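Local coordinates for homoserine kinase (Listeria monocytogenes, PDB 3HUL), which probably catalyses the ATP-dependent phosphorylation of L-homoserine to O-phospho-L-homoserine, the fourth step from L-aspartate to threonine, as a member of the GHMP kinase family, at residues A[91-96]-A[118-123]; A[192-197]-A[208-213]. One frame throughout, in Å; residues are numbered along the deposited sequence.

Contact 1: residues A[91-96]-A[118-123]; sequences AAVVAG and AEIEGH
Val93 and Ile120 mark the nearest approach of two helical backbones, their CA atoms 7.9 Å apart, and side chains alone bridge that distance. Val93 holds its half of the contact with both methyls. Val93 CG1, anti to the backbone N (chi1 167°), lies 3.8 Å from Ile120 CD1 and a little farther, 4.1 Å, from Ile120 CG2, so one methyl meets both branches of the isoleucine as the two side chains pass in opposite directions. Val93 CG2, left anti to the carbonyl carbon, also touches Ile120 CG2 and meets the acid next to it: Glu121 OE2 lies 3.8 Å from Val93 CG2, and the carboxylate carbon CD is nearly as near. That is van der Waals contact of a methyl with an acid group, not a polar bond. The loop predicted to bind ATP in this GHMP kinase runs into the first turn of helix 88-103, as far as Ala91. Glu121 reaches back toward this region because its chain folds at chi2 (-82°), and OE1 makes a weak hydrogen bond with Ser89 OG, another member of the predicted ATP site. Helix 110-121 ends here, with Gly122 N still bonded to Ala118 O at 2.7 Å before Gly122 turns to positive phi. On the side of helix 57-65, Val57 touches Val93 and Thr61 touches Ile120, while Val127 of helix 127-132 packs on Glu121.

Contact 2: residues A[192-197]-A[208-213]; sequences NVMIAA and EMMERD
Met209 meets the helix of residues 192-197 first, with its CA 5.5 Å from that of Met194, close enough for the side chains to touch near their roots. Met209 CB rests 3.7 Å from Met194 CB, a contact between the first carbons of two long side chains. Beyond CB the chain of Met209 passes obliquely over Val193: chi1 (-60°), with CG anti to the carbonyl carbon, sets Met209 CG 3.9 Å from Val193 CG1, and the bend at chi2 (-63°) puts Met209 SD 4.0 Å from the same methyl. Val193 thus lies against the middle of a methionine whose end leads off elsewhere. Met210, the next residue, is met by the sulfur of Met194. Met194 runs nearly straight through its first two torsions, with CG anti to the backbone N (chi1 177°), and this extension carries Met194 SD to 4.0 Å from Met210 CB, near Met210 CA as well. The two chains cross at an angle here, sulfur against the base of the neighbour, and the Met210 side chain also touches Cys243 of strand 241-244. Glu211 takes no part across the interface, but its OE2 pairs with Arg231 NE and accepts a bond from Ala242 N, tying this turn to the helix and strand beyond. Arg212 N then bonds to Met209 O at 3.1 Å. On the far helix, Asn192 and Ala196 bond to the second subunit, another copy of the protein. What results is an apolar, methionine-rich seam between consecutive helices, 181-198 and 203-210, of the C-terminal GHMP kinase region, bordering the subunit interface.

How the contacts relate
From the N terminus, contact 1 comes first: the chain runs through helix 88-103, turns, and goes on through helix 110-121, so that residues 118-123 close a mostly helical excursion of 21 residues. It passes on through helix 127-132 and the strands 135-141, 144-150 and 156-161 before contact 2 opens on helix 181-198 and closes ten residues later on helix 203-210. The two neither nest nor cross. The centres of contact 1 and contact 2 are 26 Å apart, and the nearest atoms of contact 1 and contact 2 are about 14 Å apart. Contact 1 joins helices in the N-terminal GHMP kinase range, beside the predicted ATP site; contact 2 joins helices in the C-terminal range, away from the annotated sites and next to a second subunit.

Contact 1: residues A[91-96]-A[118-123]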
loop_
_atom_site.group_PDB
_atom_site.type_symbol
_atom_site.label_atom_id
_atom_site.label_comp_id
_atom_site.label_asym_id
_atom_site.label_seq_id
_atom_site.Cartn_x
_atom_site.Cartn_y
_atom_site.Cartn_z
ATOM N N ALA A 91 17.674 -13.818 17.856
ATOM C CA ALA A 91 17.410 -15.060 17.125
ATOM C C ALA A 91 17.417 -16.292 18.059
ATOM O O ALA A 91 16.584 -17.222 17.881
ATOM C CB ALA A 91 18.391 -15.257 15.975
ATOM N N ALA A 92 18.314 -16.271 19.059
ATOM C CA ALA A 92 18.418 -17.367 20.024
ATOM C C ALA A 92 17.175 -17.432 20.907
ATOM O O ALA A 92 16.628 -18.523 21.132
ATOM C CB ALA A 92 19.753 -17.282 20.863
ATOM N N VAL A 93 16.696 -16.277 21.365
ATOM C CA VAL A 93 15.473 -16.206 22.154
ATOM C C VAL A 93 14.264 -16.743 21.350
ATOM O O VAL A 93 13.525 -17.610 21.811
ATOM C CB VAL A 93 15.185 -14.762 22.633
ATOM C CG1 VAL A 93 13.755 -14.661 23.181
ATOM C CG2 VAL A 93 16.242 -14.284 23.682
ATOM N N VAL A 94 14.094 -16.242 20.134
ATOM C CA VAL A 94 13.050 -16.756 19.240
ATOM C C VAL A 94 13.190 -18.271 18.998
ATOM O O VAL A 94 12.209 -18.982 19.001
ATOM C CB VAL A 94 13.028 -15.957 17.907
ATOM C CG1 VAL A 94 12.090 -16.621 16.853
ATOM C CG2 VAL A 94 12.665 -14.509 18.193
ATOM N N ALA A 95 14.404 -18.748 18.796
ATOM C CA ALA A 95 14.645 -20.181 18.618
ATOM C C ALA A 95 14.219 -21.022 19.840
ATOM O O ALA A 95 13.657 -22.113 19.681
ATOM C CB ALA A 95 16.098 -20.423 18.282
ATOM N N GLY A 96 14.464 -20.501 21.045
ATOM C CA GLY A 96 14.044 -21.157 22.275
ATOM C C GLY A 96 12.548 -21.193 22.415
ATOM O O GLY A 96 11.976 -22.178 22.879
ATOM N N ALA A 118 9.448 -10.246 22.990
ATOM C CA ALA A 118 9.649 -8.814 23.256
ATOM C C ALA A 118 9.735 -8.545 24.769
ATOM O O ALA A 118 10.572 -7.761 25.225
ATOM C CB ALA A 118 8.517 -7.980 22.610
ATOM N N GLU A 119 8.883 -9.232 25.530
ATOM C CA GLU A 119 8.928 -9.211 27.002
ATOM C C GLU A 119 10.296 -9.674 27.519
ATOM O O GLU A 119 10.850 -9.074 28.435
ATOM C CB GLU A 119 7.798 -10.087 27.538
ATOM C CG GLU A 119 7.508 -9.998 29.026
ATOM C CD GLU A 119 6.252 -10.811 29.409
ATOM O OE1 GLU A 119 5.166 -10.601 28.791
ATOM O OE2 GLU A 119 6.357 -11.665 30.325
ATOM N N ILE A 120 10.847 -10.728 26.919
ATOM C CA ILE A 120 12.180 -11.206 27.296
ATOM C C ILE A 120 13.262 -10.198 26.944
ATOM O O ILE A 120 14.150 -9.914 27.765
ATOM C CB ILE A 120 12.542 -12.557 26.634
ATOM C CG1 ILE A 120 11.637 -13.677 27.175
ATOM C CG2 ILE A 120 14.009 -12.890 26.875
ATOM C CD1 ILE A 120 11.834 -15.020 26.453
ATOM N N GLU A 121 13.209 -9.666 25.721
ATOM C CA GLU A 121 14.280 -8.779 25.268
ATOM C C GLU A 121 14.162 -7.330 25.747
ATOM O O GLU A 121 15.172 -6.616 25.797
ATOM C CB GLU A 121 14.424 -8.835 23.753
ATOM C CG GLU A 121 14.898 -10.204 23.228
ATOM C CD GLU A 121 16.406 -10.391 23.310
ATOM O OE1 GLU A 121 17.045 -10.317 22.258
ATOM O OE2 GLU A 121 16.961 -10.629 24.416
ATOM N N GLY A 122 12.945 -6.903 26.096
ATOM C CA GLY A 122 12.703 -5.543 26.546
ATOM C C GLY A 122 12.370 -4.572 25.417
ATOM O O GLY A 122 12.061 -3.406 25.675
ATOM N N HIS A 123 12.437 -5.057 24.170
ATOM C CA HIS A 123 12.065 -4.273 22.972
ATOM C C HIS A 123 11.642 -5.195 21.812
ATOM O O HIS A 123 12.089 -6.338 21.729
ATOM C CB HIS A 123 13.208 -3.339 22.542
ATOM C CG HIS A 123 14.503 -4.042 22.280
ATOM N ND1 HIS A 123 15.044 -4.161 21.013
ATOM C CD2 HIS A 123 15.385 -4.631 23.121
ATOM C CE1 HIS A 123 16.189 -4.820 21.083
ATOM N NE2 HIS A 123 16.417 -5.119 22.352
#

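Contact 2: residues A[192-197]-A[208-213]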
loop_
_atom_site.group_PDB
_atom_site.type_symbol
_atom_site.label_atom_id
_atom_site.label_comp_id
_atom_site.label_asym_id
_atom_site.label_seq_id
_atom_site.Cartn_x
_atom_site.Cartn_y
_atom_site.Cartn_z
ATOM N N ASN A 192 8.575 8.878 11.215
ATOM C CA ASN A 192 7.287 8.938 10.491
ATOM C C ASN A 192 7.517 9.135 8.993
ATOM O O ASN A 192 6.971 8.405 8.177
ATOM C CB ASN A 192 6.423 10.093 10.977
ATOM C CG ASN A 192 5.993 9.961 12.406
ATOM O OD1 ASN A 192 6.162 8.915 13.040
ATOM N ND2 ASN A 192 5.373 11.028 12.926
ATOM N N VAL A 193 8.336 10.123 8.645
ATOM C CA VAL A 193 8.655 10.407 7.251
ATOM C C VAL A 193 9.382 9.227 6.579
ATOM O O VAL A 193 9.046 8.837 5.455
ATOM C CB VAL A 193 9.450 11.742 7.105
ATOM C CG1 VAL A 193 9.941 11.925 5.656
ATOM C CG2 VAL A 193 8.557 12.911 7.486
ATOM N N MET A 194 10.339 8.630 7.290
ATOM C CA MET A 194 11.080 7.463 6.799
ATOM C C MET A 194 10.086 6.372 6.437
ATOM O O MET A 194 10.138 5.835 5.328
ATOM C CB MET A 194 12.054 6.942 7.852
ATOM C CG MET A 194 12.840 5.673 7.449
ATOM S SD MET A 194 13.912 4.965 8.752
ATOM C CE MET A 194 12.724 4.140 9.805
ATOM N N ILE A 195 9.177 6.045 7.360
ATOM C CA ILE A 195 8.167 5.016 7.101
ATOM C C ILE A 195 7.273 5.394 5.897
ATOM O O ILE A 195 7.077 4.609 4.981
ATOM C CB ILE A 195 7.283 4.750 8.363
ATOM C CG1 ILE A 195 8.102 4.112 9.492
ATOM C CG2 ILE A 195 6.098 3.903 8.020
ATOM C CD1 ILE A 195 7.516 4.376 10.904
ATOM N N ALA A 196 6.749 6.611 5.888
ATOM C CA ALA A 196 5.915 7.046 4.772
ATOM C C ALA A 196 6.664 6.994 3.418
ATOM O O ALA A 196 6.085 6.643 2.388
ATOM C CB ALA A 196 5.396 8.439 5.027
ATOM N N ALA A 197 7.949 7.325 3.422
ATOM C CA ALA A 197 8.723 7.367 2.174
ATOM C C ALA A 197 8.985 5.988 1.629
ATOM O O ALA A 197 8.981 5.786 0.398
ATOM C CB ALA A 197 10.067 8.172 2.366
ATOM N N GLU A 208 17.970 9.012 3.550
ATOM C CA GLU A 208 18.266 10.301 4.156
ATOM C C GLU A 208 17.730 10.431 5.594
ATOM O O GLU A 208 18.428 10.947 6.487
ATOM C CB GLU A 208 17.671 11.384 3.263
ATOM C CG GLU A 208 18.117 12.813 3.560
ATOM C CD GLU A 208 17.865 13.748 2.369
ATOM O OE1 GLU A 208 17.291 13.286 1.338
ATOM O OE2 GLU A 208 18.244 14.945 2.464
ATOM N N MET A 209 16.496 9.984 5.827
ATOM C CA MET A 209 15.931 10.010 7.186
ATOM C C MET A 209 16.637 8.964 8.062
ATOM O O MET A 209 16.947 9.202 9.208
ATOM C CB MET A 209 14.400 9.765 7.166
ATOM C CG MET A 209 13.567 10.817 6.352
ATOM S SD MET A 209 13.626 12.529 6.973
ATOM C CE MET A 209 14.921 13.242 5.994
ATOM N N MET A 210 16.886 7.802 7.486
ATOM C CA MET A 210 17.466 6.696 8.194
ATOM C C MET A 210 18.857 7.046 8.787
ATOM O O MET A 210 19.225 6.508 9.827
ATOM C CB MET A 210 17.537 5.504 7.246
ATOM C CG MET A 210 17.873 4.180 7.871
ATOM S SD MET A 210 18.107 2.873 6.609
ATOM C CE MET A 210 16.785 3.208 5.493
ATOM N N GLU A 211 19.594 7.954 8.146
ATOM C CA GLU A 211 20.949 8.345 8.597
ATOM C C GLU A 211 20.991 9.321 9.779
ATOM O O GLU A 211 22.037 9.491 10.389
ATOM C CB GLU A 211 21.789 8.897 7.435
ATOM C CG GLU A 211 22.200 7.816 6.447
ATOM C CD GLU A 211 23.225 8.256 5.420
ATOM O OE1 GLU A 211 23.231 9.433 4.982
ATOM O OE2 GLU A 211 24.026 7.395 5.030
ATOM N N ARG A 212 19.869 9.960 10.107
ATOM C CA ARG A 212 19.816 10.835 11.285
ATOM C C ARG A 212 19.586 10.041 12.593
ATOM O O ARG A 212 18.773 9.109 12.639
ATOM C CB ARG A 212 18.774 11.928 11.068
ATOM C CG ARG A 212 18.848 12.521 9.673
ATOM C CD ARG A 212 18.787 14.025 9.660
ATOM N NE ARG A 212 18.828 14.537 8.284
ATOM C CZ ARG A 212 19.021 15.812 7.949
ATOM N NH1 ARG A 212 19.198 16.746 8.884
ATOM N NH2 ARG A 212 19.038 16.159 6.669
ATOM N N ASP A 213 20.327 10.368 13.647
ATOM C CA ASP A 213 20.247 9.562 14.885
ATOM C C ASP A 213 19.113 10.010 15.822
ATOM O O ASP A 213 18.098 9.308 15.952
ATOM C CB ASP A 213 21.613 9.483 15.608
ATOM C CG ASP A 213 22.190 10.858 15.974
ATOM O OD1 ASP A 213 21.454 11.881 15.906
ATOM O OD2 ASP A 213 23.392 10.903 16.348
#